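Local structure of response regulator receiver modulated diguanylate cyclase with PAS/PAC sensor (Desulfovibrio desulfuricans subsp. desulfuricans, 3CG0) at residues 9-17 with 53-64; 83-91 with 103-113. The protein probably makes cyclic di-GMP through a GGDEF domain under two-component control, the chain here being its N-terminal phospho-receiver domain. All coordinates share one frame; numbering follows the deposited sequence.

Both contacts join neighbouring parallel strands of one five-stranded sheet, but at different depths. Contact 1 pairs 11-15 with 57-61 and lies about 4 Å from the centre of the chain, measured between centres; no other chain touches it. Contact 2 pairs 85-89 with the edge strand 107-110, about 7 Å out, and its aromatic and polar groups reach a second subunit. The centres of the two contacts are about 10 Å apart, and their inner strands, 57-61 and 85-89, are neighbours in the sheet. Branched aliphatic side chains dominate contact 1, ending in the acidic pair E16 and D61; contact 2 adds aromatic rings and K111, whose amino group reaches back weakly to those acids.

Contact 1 of 2, residues 9-17 with 53-64; sequences LPGVLIVED and LRPDIALVDIML
G11 and D56 grip each other twice: G11 N donates to D56 OD1 (2.9 Å), on its anti side but tilted out of the carboxylate plane, while D56 N donates to G11 O (2.8 Å). CG of D56 stands beside its own backbone N (chi1 -68°), which lets carboxylate and amide address the same residue. Farther along, L13 N bonds I57 O at 3.1 Å, and L59, V15 and D61 continue the alternation. This parallel pairing, with strand axes at 17°, joins the first and third strands of the CheY-like receiver fold, order 2-1-3-4-5. On one face V12 CG2 lies alongside I57 CG2 at 3.8 Å, beneath helices 19-32 and 115-132. On the other, L13 CD1 touches P55 CG at 3.8 Å and also L53, whereas CD2 meets A58 CB. At the C-terminal end, D61 OD2 faces both oxygens of E16, 2.9 Å from E16 OE1, the carboxylate planes 82° apart. These acceptors meet without a hydrogen bond; K111 NZ, in long, weak ion pairs with both acids, probably eases the repulsion. D61 is the predicted phosphorylation site, and the crowded acids are consistent with a receiver's acidic pocket. In an Asx turn, M63 N donates to the anti lone pair of D61 OD1 (3.1 Å).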
loop_
_atom_site.group_PDB
_atom_site.type_symbol
_atom_site.label_atom_id
_atom_site.label_comp_id
_atom_site.label_asym_id
_atom_site.label_seq_id
_atom_site.Cartn_x
_atom_site.Cartn_y
_atom_site.Cartn_z
ATOM N N LEU C 9 -12.008 18.880 -10.523
ATOM C CA LEU C 9 -13.041 17.963 -10.045
ATOM C C LEU C 9 -13.537 17.125 -11.240
ATOM O O LEU C 9 -13.447 17.592 -12.381
ATOM C CB LEU C 9 -14.171 18.755 -9.366
ATOM C CG LEU C 9 -14.179 18.971 -7.838
ATOM C CD1 LEU C 9 -15.081 17.959 -7.120
ATOM C CD2 LEU C 9 -12.775 19.016 -7.195
ATOM N N PRO C 10 -14.021 15.881 -10.988
ATOM C CA PRO C 10 -14.340 14.886 -12.034
ATOM C C PRO C 10 -15.307 15.324 -13.133
ATOM O O PRO C 10 -16.216 16.115 -12.883
ATOM C CB PRO C 10 -14.966 13.741 -11.236
ATOM C CG PRO C 10 -14.334 13.840 -9.911
ATOM C CD PRO C 10 -14.265 15.313 -9.647
ATOM N N GLY C 11 -15.095 14.789 -14.336
ATOM C CA GLY C 11 -15.905 15.112 -15.503
ATOM C C GLY C 11 -16.998 14.095 -15.774
ATOM O O GLY C 11 -16.721 12.949 -16.115
ATOM N N VAL C 12 -18.243 14.533 -15.638
ATOM C CA VAL C 12 -19.397 13.649 -15.707
ATOM C C VAL C 12 -20.128 13.798 -17.055
ATOM O O VAL C 12 -20.375 14.903 -17.517
ATOM C CB VAL C 12 -20.345 13.896 -14.497
ATOM C CG1 VAL C 12 -21.502 12.917 -14.485
ATOM C CG2 VAL C 12 -19.564 13.796 -13.155
ATOM N N LEU C 13 -20.451 12.674 -17.683
ATOM C CA LEU C 13 -21.214 12.663 -18.928
ATOM C C LEU C 13 -22.577 12.026 -18.638
ATOM O O LEU C 13 -22.632 10.967 -18.021
ATOM C CB LEU C 13 -20.419 11.893 -19.986
ATOM C CG LEU C 13 -20.945 11.518 -21.374
ATOM C CD1 LEU C 13 -19.808 11.573 -22.375
ATOM C CD2 LEU C 13 -21.555 10.140 -21.386
ATOM N N ILE C 14 -23.668 12.683 -19.044
ATOM C CA ILE C 14 -25.024 12.210 -18.739
ATOM C C ILE C 14 -25.716 11.738 -20.021
ATOM O O ILE C 14 -25.684 12.420 -21.039
ATOM C CB ILE C 14 -25.891 13.303 -18.082
ATOM C CG1 ILE C 14 -25.258 13.813 -16.783
ATOM C CG2 ILE C 14 -27.302 12.794 -17.795
ATOM C CD1 ILE C 14 -26.038 14.965 -16.149
ATOM N N VAL C 15 -26.300 10.548 -19.970
ATOM C CA VAL C 15 -27.086 10.011 -21.067
ATOM C C VAL C 15 -28.485 9.764 -20.516
ATOM O O VAL C 15 -28.691 8.846 -19.724
ATOM C CB VAL C 15 -26.505 8.695 -21.607
ATOM C CG1 VAL C 15 -27.110 8.368 -22.968
ATOM C CG2 VAL C 15 -25.014 8.775 -21.729
ATOM N N GLU C 16 -29.442 10.593 -20.931
ATOM C CA GLU C 16 -30.749 10.636 -20.295
ATOM C C GLU C 16 -31.776 11.184 -21.271
ATOM O O GLU C 16 -31.571 12.260 -21.843
ATOM C CB GLU C 16 -30.670 11.530 -19.057
ATOM C CG GLU C 16 -31.998 11.874 -18.418
ATOM C CD GLU C 16 -32.587 10.715 -17.650
ATOM O OE1 GLU C 16 -31.892 10.177 -16.758
ATOM O OE2 GLU C 16 -33.749 10.353 -17.934
ATOM N N ASP C 17 -32.877 10.448 -21.453
ATOM C CA ASP C 17 -33.931 10.831 -22.408
ATOM C C ASP C 17 -34.855 11.923 -21.847
ATOM O O ASP C 17 -35.173 12.882 -22.545
ATOM C CB ASP C 17 -34.751 9.602 -22.838
ATOM C CG ASP C 17 -34.925 9.500 -24.358
ATOM O OD1 ASP C 17 -35.033 10.544 -25.045
ATOM O OD2 ASP C 17 -34.959 8.359 -24.865
ATOM N N LEU C 53 -14.241 14.732 -25.343
ATOM C CA LEU C 53 -14.381 15.522 -24.119
ATOM C C LEU C 53 -13.857 14.835 -22.849
ATOM O O LEU C 53 -13.849 15.441 -21.775
ATOM C CB LEU C 53 -15.807 16.098 -23.972
ATOM C CG LEU C 53 -17.087 15.397 -23.505
ATOM C CD1 LEU C 53 -18.284 16.142 -24.064
ATOM C CD2 LEU C 53 -17.184 13.938 -23.870
ATOM N N ARG C 54 -13.398 13.591 -23.002
ATOM C CA ARG C 54 -12.649 12.836 -21.974
ATOM C C ARG C 54 -13.262 12.800 -20.560
ATOM O O ARG C 54 -12.672 13.355 -19.623
ATOM C CB ARG C 54 -11.203 13.351 -21.880
ATOM C CG ARG C 54 -10.346 13.191 -23.142
ATOM C CD ARG C 54 -9.037 13.994 -23.030
ATOM N NE ARG C 54 -8.451 13.929 -21.685
ATOM C CZ ARG C 54 -7.274 14.450 -21.330
ATOM N NH1 ARG C 54 -6.515 15.083 -22.219
ATOM N NH2 ARG C 54 -6.853 14.330 -20.075
ATOM N N PRO C 55 -14.435 12.147 -20.395
ATOM C CA PRO C 55 -15.037 12.118 -19.060
ATOM C C PRO C 55 -14.412 11.087 -18.120
ATOM O O PRO C 55 -13.742 10.163 -18.571
ATOM C CB PRO C 55 -16.505 11.780 -19.342
ATOM C CG PRO C 55 -16.483 11.026 -20.643
ATOM C CD PRO C 55 -15.254 11.422 -21.391
ATOM N N ASP C 56 -14.631 11.269 -16.820
ATOM C CA ASP C 56 -14.161 10.342 -15.803
ATOM C C ASP C 56 -15.209 9.269 -15.511
ATOM O O ASP C 56 -14.882 8.212 -14.991
ATOM C CB ASP C 56 -13.804 11.094 -14.513
ATOM C CG ASP C 56 -12.588 11.998 -14.680
ATOM O OD1 ASP C 56 -12.762 13.186 -15.019
ATOM O OD2 ASP C 56 -11.455 11.511 -14.492
ATOM N N ILE C 57 -16.466 9.552 -15.840
ATOM C CA ILE C 57 -17.593 8.673 -15.524
ATOM C C ILE C 57 -18.808 9.022 -16.402
ATOM O O ILE C 57 -18.925 10.141 -16.892
ATOM C CB ILE C 57 -17.965 8.740 -14.000
ATOM C CG1 ILE C 57 -18.936 7.621 -13.615
ATOM C CG2 ILE C 57 -18.485 10.131 -13.609
ATOM C CD1 ILE C 57 -19.002 7.320 -12.159
ATOM N N ALA C 58 -19.690 8.051 -16.610
ATOM C CA ALA C 58 -20.896 8.256 -17.396
ATOM C C ALA C 58 -22.105 7.813 -16.594
ATOM O O ALA C 58 -22.103 6.714 -16.030
ATOM C CB ALA C 58 -20.810 7.475 -18.709
ATOM N N LEU C 59 -23.122 8.676 -16.522
ATOM C CA LEU C 59 -24.398 8.316 -15.907
ATOM C C LEU C 59 -25.375 8.004 -17.015
ATOM O O LEU C 59 -25.643 8.857 -17.842
ATOM C CB LEU C 59 -24.936 9.450 -15.030
ATOM C CG LEU C 59 -24.054 9.990 -13.899
ATOM C CD1 LEU C 59 -24.879 10.891 -13.013
ATOM C CD2 LEU C 59 -23.426 8.878 -13.086
ATOM N N VAL C 60 -25.879 6.772 -17.051
ATOM C CA VAL C 60 -26.695 6.297 -18.179
ATOM C C VAL C 60 -28.085 5.913 -17.693
ATOM O O VAL C 60 -28.222 5.223 -16.666
ATOM C CB VAL C 60 -26.024 5.093 -18.922
ATOM C CG1 VAL C 60 -26.873 4.621 -20.122
ATOM C CG2 VAL C 60 -24.631 5.460 -19.426
ATOM N N ASP C 61 -29.124 6.359 -18.403
ATOM C CA ASP C 61 -30.459 5.881 -18.059
ATOM C C ASP C 61 -30.632 4.502 -18.642
ATOM O O ASP C 61 -30.492 4.303 -19.858
ATOM C CB ASP C 61 -31.584 6.807 -18.515
ATOM C CG ASP C 61 -32.848 6.630 -17.675
ATOM O OD1 ASP C 61 -33.423 5.519 -17.654
ATOM O OD2 ASP C 61 -33.257 7.597 -17.003
ATOM N N ILE C 62 -30.934 3.550 -17.762
ATOM C CA ILE C 62 -31.037 2.149 -18.143
ATOM C C ILE C 62 -32.172 1.937 -19.142
ATOM O O ILE C 62 -32.121 1.023 -19.958
ATOM C CB ILE C 62 -31.159 1.221 -16.887
ATOM C CG1 ILE C 62 -30.773 -0.225 -17.228
ATOM C CG2 ILE C 62 -32.555 1.313 -16.211
ATOM C CD1 ILE C 62 -30.338 -1.031 -16.016
ATOM N N MET C 63 -33.147 2.845 -19.108
ATOM C CA MET C 63 -34.389 2.718 -19.857
ATOM C C MET C 63 -34.432 3.495 -21.175
ATOM O O MET C 63 -35.514 3.638 -21.755
ATOM C CB MET C 63 -35.576 3.101 -18.957
ATOM C CG MET C 63 -36.549 1.951 -18.656
ATOM S SD MET C 63 -35.901 0.532 -17.738
ATOM C CE MET C 63 -36.653 -0.795 -18.672
ATOM N N LEU C 64 -33.279 3.982 -21.625
ATOM C CA LEU C 64 -33.176 4.649 -22.916
ATOM C C LEU C 64 -33.727 3.775 -24.036
ATOM O O LEU C 64 -33.590 2.552 -24.009
ATOM C CB LEU C 64 -31.722 5.026 -23.209
ATOM C CG LEU C 64 -31.311 6.460 -22.872
ATOM C CD1 LEU C 64 -29.942 6.778 -23.454
ATOM C CD2 LEU C 64 -32.353 7.449 -23.370
#

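Contact 2 of 2, residues 83-91 with 103-113; sequences LPIIFITSS and VNPFGYLAKPV
The rings of F87 and Y108 run side by side with planes only 15° apart, yet are slid so far, centroids 5.8 Å apart, that they barely overlap. One face of F87 carries I85 CG2, 4.1 Å above the ring centre, while P105 and V103 approach the ring obliquely. T89 CG2 lies at the edge of the Y108 ring, 3.9 Å from Y108 CD1. F97 meets Y108 edge-to-face, and Y108 OH bonds E132 of the second subunit, which puts the hydroxyl in the subunit interface. Strands 85-89 and 107-110, linked by helix 94-101, form a parallel beta-alpha-beta unit; T89 and Y108 probably correspond to the threonine and aromatic switch positions of receiver domains. Backbone bonds set the register of the two strands: F106 N to I85 O (2.7 Å), L109 N to F87 O at a nearly straight 174°, and K111 N to T89 O (3.0 Å). On the opposite sheet face, L109 CD2 packs on I86 CG2 at 3.7 Å. With CG between its backbone N and carbonyl carbon (chi1 57°) and a further bend at chi2, K111 brings CD to 3.7 Å from I88 CG2. The K111-P112 peptide is cis, as in many receivers. A water accepts from I85 N and donates to N104 O.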
loop_
_atom_site.group_PDB
_atom_site.type_symbol
_atom_site.label_atom_id
_atom_site.label_comp_id
_atom_site.label_asym_id
_atom_site.label_seq_id
_atom_site.Cartn_x
_atom_site.Cartn_y
_atom_site.Cartn_z
ATOM N N LEU C 83 -14.824 4.020 -19.450
ATOM C CA LEU C 83 -15.577 4.774 -18.469
ATOM C C LEU C 83 -16.224 3.814 -17.499
ATOM O O LEU C 83 -16.771 2.784 -17.907
ATOM C CB LEU C 83 -16.687 5.585 -19.155
ATOM C CG LEU C 83 -16.540 7.064 -19.515
ATOM C CD1 LEU C 83 -15.118 7.447 -19.893
ATOM C CD2 LEU C 83 -17.510 7.422 -20.639
ATOM N N PRO C 84 -16.154 4.139 -16.202
ATOM C CA PRO C 84 -17.043 3.539 -15.228
ATOM C C PRO C 84 -18.481 4.000 -15.470
ATOM O O PRO C 84 -18.710 5.129 -15.891
ATOM C CB PRO C 84 -16.569 4.110 -13.899
ATOM C CG PRO C 84 -15.272 4.765 -14.157
ATOM C CD PRO C 84 -15.208 5.090 -15.603
ATOM N N ILE C 85 -19.428 3.130 -15.146
ATOM C CA ILE C 85 -20.825 3.329 -15.439
ATOM C C ILE C 85 -21.654 3.239 -14.178
ATOM O O ILE C 85 -21.551 2.262 -13.435
ATOM C CB ILE C 85 -21.342 2.232 -16.409
ATOM C CG1 ILE C 85 -20.556 2.262 -17.732
ATOM C CG2 ILE C 85 -22.846 2.392 -16.648
ATOM C CD1 ILE C 85 -20.450 3.650 -18.390
ATOM N N ILE C 86 -22.483 4.251 -13.956
ATOM C CA ILE C 86 -23.576 4.126 -13.008
ATOM C C ILE C 86 -24.857 4.214 -13.807
ATOM O O ILE C 86 -25.018 5.127 -14.622
ATOM C CB ILE C 86 -23.534 5.225 -11.934
ATOM C CG1 ILE C 86 -22.147 5.259 -11.290
ATOM C CG2 ILE C 86 -24.655 5.022 -10.889
ATOM C CD1 ILE C 86 -22.020 6.229 -10.154
ATOM N N PHE C 87 -25.749 3.241 -13.623
ATOM C CA PHE C 87 -27.031 3.289 -14.311
ATOM C C PHE C 87 -28.019 4.094 -13.510
ATOM O O PHE C 87 -28.092 3.966 -12.296
ATOM C CB PHE C 87 -27.615 1.904 -14.552
ATOM C CG PHE C 87 -27.035 1.192 -15.731
ATOM C CD1 PHE C 87 -27.264 1.643 -17.034
ATOM C CD2 PHE C 87 -26.303 0.029 -15.542
ATOM C CE1 PHE C 87 -26.741 0.966 -18.100
ATOM C CE2 PHE C 87 -25.770 -0.663 -16.617
ATOM C CZ PHE C 87 -25.980 -0.197 -17.892
ATOM N N ILE C 88 -28.777 4.925 -14.207
ATOM C CA ILE C 88 -29.904 5.646 -13.624
ATOM C C ILE C 88 -31.165 4.839 -13.916
ATOM O O ILE C 88 -31.460 4.533 -15.075
ATOM C CB ILE C 88 -30.011 7.083 -14.197
ATOM C CG1 ILE C 88 -28.678 7.842 -14.038
ATOM C CG2 ILE C 88 -31.168 7.830 -13.566
ATOM C CD1 ILE C 88 -28.177 7.974 -12.582
ATOM N N THR C 89 -31.893 4.468 -12.868
ATOM C CA THR C 89 -33.009 3.536 -13.026
ATOM C C THR C 89 -34.360 4.133 -12.640
ATOM O O THR C 89 -34.438 5.079 -11.855
ATOM C CB THR C 89 -32.814 2.229 -12.205
ATOM O OG1 THR C 89 -32.933 2.512 -10.807
ATOM C CG2 THR C 89 -31.472 1.585 -12.481
ATOM N N SER C 90 -35.422 3.572 -13.207
ATOM C CA SER C 90 -36.775 3.814 -12.720
ATOM C C SER C 90 -37.596 2.528 -12.715
ATOM O O SER C 90 -38.177 2.158 -11.695
ATOM C CB SER C 90 -37.468 4.878 -13.571
ATOM O OG SER C 90 -37.415 4.545 -14.948
ATOM N N SER C 91 -37.641 1.853 -13.859
ATOM C CA SER C 91 -38.515 0.690 -14.028
ATOM C C SER C 91 -37.950 -0.568 -13.356
ATOM O O SER C 91 -36.907 -0.515 -12.696
ATOM C CB SER C 91 -38.795 0.450 -15.519
ATOM O OG SER C 91 -39.789 -0.541 -15.727
ATOM N N VAL C 103 -22.442 -5.446 -18.738
ATOM C CA VAL C 103 -21.546 -4.295 -18.943
ATOM C C VAL C 103 -20.744 -4.039 -17.657
ATOM O O VAL C 103 -19.797 -3.248 -17.645
ATOM C CB VAL C 103 -22.292 -3.000 -19.450
ATOM C CG1 VAL C 103 -23.512 -3.352 -20.288
ATOM C CG2 VAL C 103 -22.690 -2.075 -18.317
ATOM N N ASN C 104 -21.115 -4.767 -16.606
ATOM C CA ASN C 104 -20.617 -4.586 -15.237
ATOM C C ASN C 104 -20.545 -3.128 -14.788
ATOM O O ASN C 104 -19.453 -2.546 -14.740
ATOM C CB ASN C 104 -19.281 -5.309 -15.009
ATOM C CG ASN C 104 -18.876 -5.332 -13.531
ATOM O OD1 ASN C 104 -19.712 -5.546 -12.640
ATOM N ND2 ASN C 104 -17.596 -5.082 -13.268
ATOM N N PRO C 105 -21.710 -2.524 -14.467
ATOM C CA PRO C 105 -21.681 -1.159 -13.976
ATOM C C PRO C 105 -21.246 -1.156 -12.525
ATOM O O PRO C 105 -21.190 -2.201 -11.884
ATOM C CB PRO C 105 -23.141 -0.739 -14.049
ATOM C CG PRO C 105 -23.874 -2.004 -13.783
ATOM C CD PRO C 105 -23.087 -3.051 -14.508
ATOM N N PHE C 106 -20.962 0.025 -12.011
ATOM C CA PHE C 106 -20.584 0.168 -10.638
ATOM C C PHE C 106 -21.775 -0.043 -9.700
ATOM O O PHE C 106 -21.662 -0.688 -8.656
ATOM C CB PHE C 106 -20.004 1.553 -10.428
ATOM C CG PHE C 106 -19.747 1.858 -9.005
ATOM C CD1 PHE C 106 -18.630 1.327 -8.372
ATOM C CD2 PHE C 106 -20.635 2.648 -8.284
ATOM C CE1 PHE C 106 -18.389 1.600 -7.045
ATOM C CE2 PHE C 106 -20.401 2.930 -6.964
ATOM C CZ PHE C 106 -19.282 2.396 -6.349
ATOM N N GLY C 107 -22.915 0.525 -10.074
ATOM C CA GLY C 107 -24.135 0.406 -9.293
ATOM C C GLY C 107 -25.317 0.921 -10.089
ATOM O O GLY C 107 -25.204 1.141 -11.300
ATOM N N TYR C 108 -26.440 1.103 -9.389
ATOM C CA TYR C 108 -27.692 1.577 -9.959
ATOM C C TYR C 108 -28.268 2.642 -9.039
ATOM O O TYR C 108 -28.350 2.455 -7.825
ATOM C CB TYR C 108 -28.695 0.419 -10.108
ATOM C CG TYR C 108 -28.186 -0.747 -10.936
ATOM C CD1 TYR C 108 -28.471 -0.836 -12.293
ATOM C CD2 TYR C 108 -27.425 -1.762 -10.355
ATOM C CE1 TYR C 108 -28.001 -1.891 -13.047
ATOM C CE2 TYR C 108 -26.947 -2.812 -11.102
ATOM C CZ TYR C 108 -27.242 -2.875 -12.447
ATOM O OH TYR C 108 -26.779 -3.928 -13.192
ATOM N N LEU C 109 -28.636 3.776 -9.619
ATOM C CA LEU C 109 -29.237 4.885 -8.872
ATOM C C LEU C 109 -30.675 5.106 -9.313
ATOM O O LEU C 109 -30.925 5.424 -10.477
ATOM C CB LEU C 109 -28.415 6.168 -9.060
ATOM C CG LEU C 109 -27.534 6.674 -7.906
ATOM C CD1 LEU C 109 -27.202 5.619 -6.861
ATOM C CD2 LEU C 109 -26.268 7.299 -8.446
ATOM N N ALA C 110 -31.614 4.921 -8.387
ATOM C CA ALA C 110 -33.033 5.081 -8.684
ATOM C C ALA C 110 -33.459 6.538 -8.580
ATOM O O ALA C 110 -33.177 7.200 -7.583
ATOM C CB ALA C 110 -33.869 4.206 -7.764
ATOM N N LYS C 111 -34.130 7.035 -9.617
ATOM C CA LYS C 111 -34.612 8.417 -9.625
ATOM C C LYS C 111 -35.930 8.549 -8.841
ATOM O O LYS C 111 -36.773 7.646 -8.909
ATOM C CB LYS C 111 -34.717 8.974 -11.058
ATOM C CG LYS C 111 -35.605 8.187 -12.021
ATOM C CD LYS C 111 -34.896 7.945 -13.354
ATOM C CE LYS C 111 -34.908 9.153 -14.272
ATOM N NZ LYS C 111 -35.891 8.971 -15.364
ATOM N N PRO C 112 -36.107 9.653 -8.074
ATOM C CA PRO C 112 -35.212 10.802 -7.851
ATOM C C PRO C 112 -33.971 10.443 -7.036
ATOM O O PRO C 112 -34.073 9.852 -5.955
ATOM C CB PRO C 112 -36.089 11.799 -7.076
ATOM C CG PRO C 112 -37.495 11.294 -7.224
ATOM C CD PRO C 112 -37.364 9.811 -7.324
ATOM N N VAL C 113 -32.814 10.793 -7.591
ATOM C CA VAL C 113 -31.521 10.445 -7.026
ATOM C C VAL C 113 -31.210 11.391 -5.873
ATOM O O VAL C 113 -31.288 12.610 -6.033
ATOM C CB VAL C 113 -30.405 10.527 -8.113
ATOM C CG1 VAL C 113 -29.035 10.191 -7.534
ATOM C CG2 VAL C 113 -30.730 9.613 -9.300
HETATM O O HOH W 1 -18.380 0.299 -14.873
#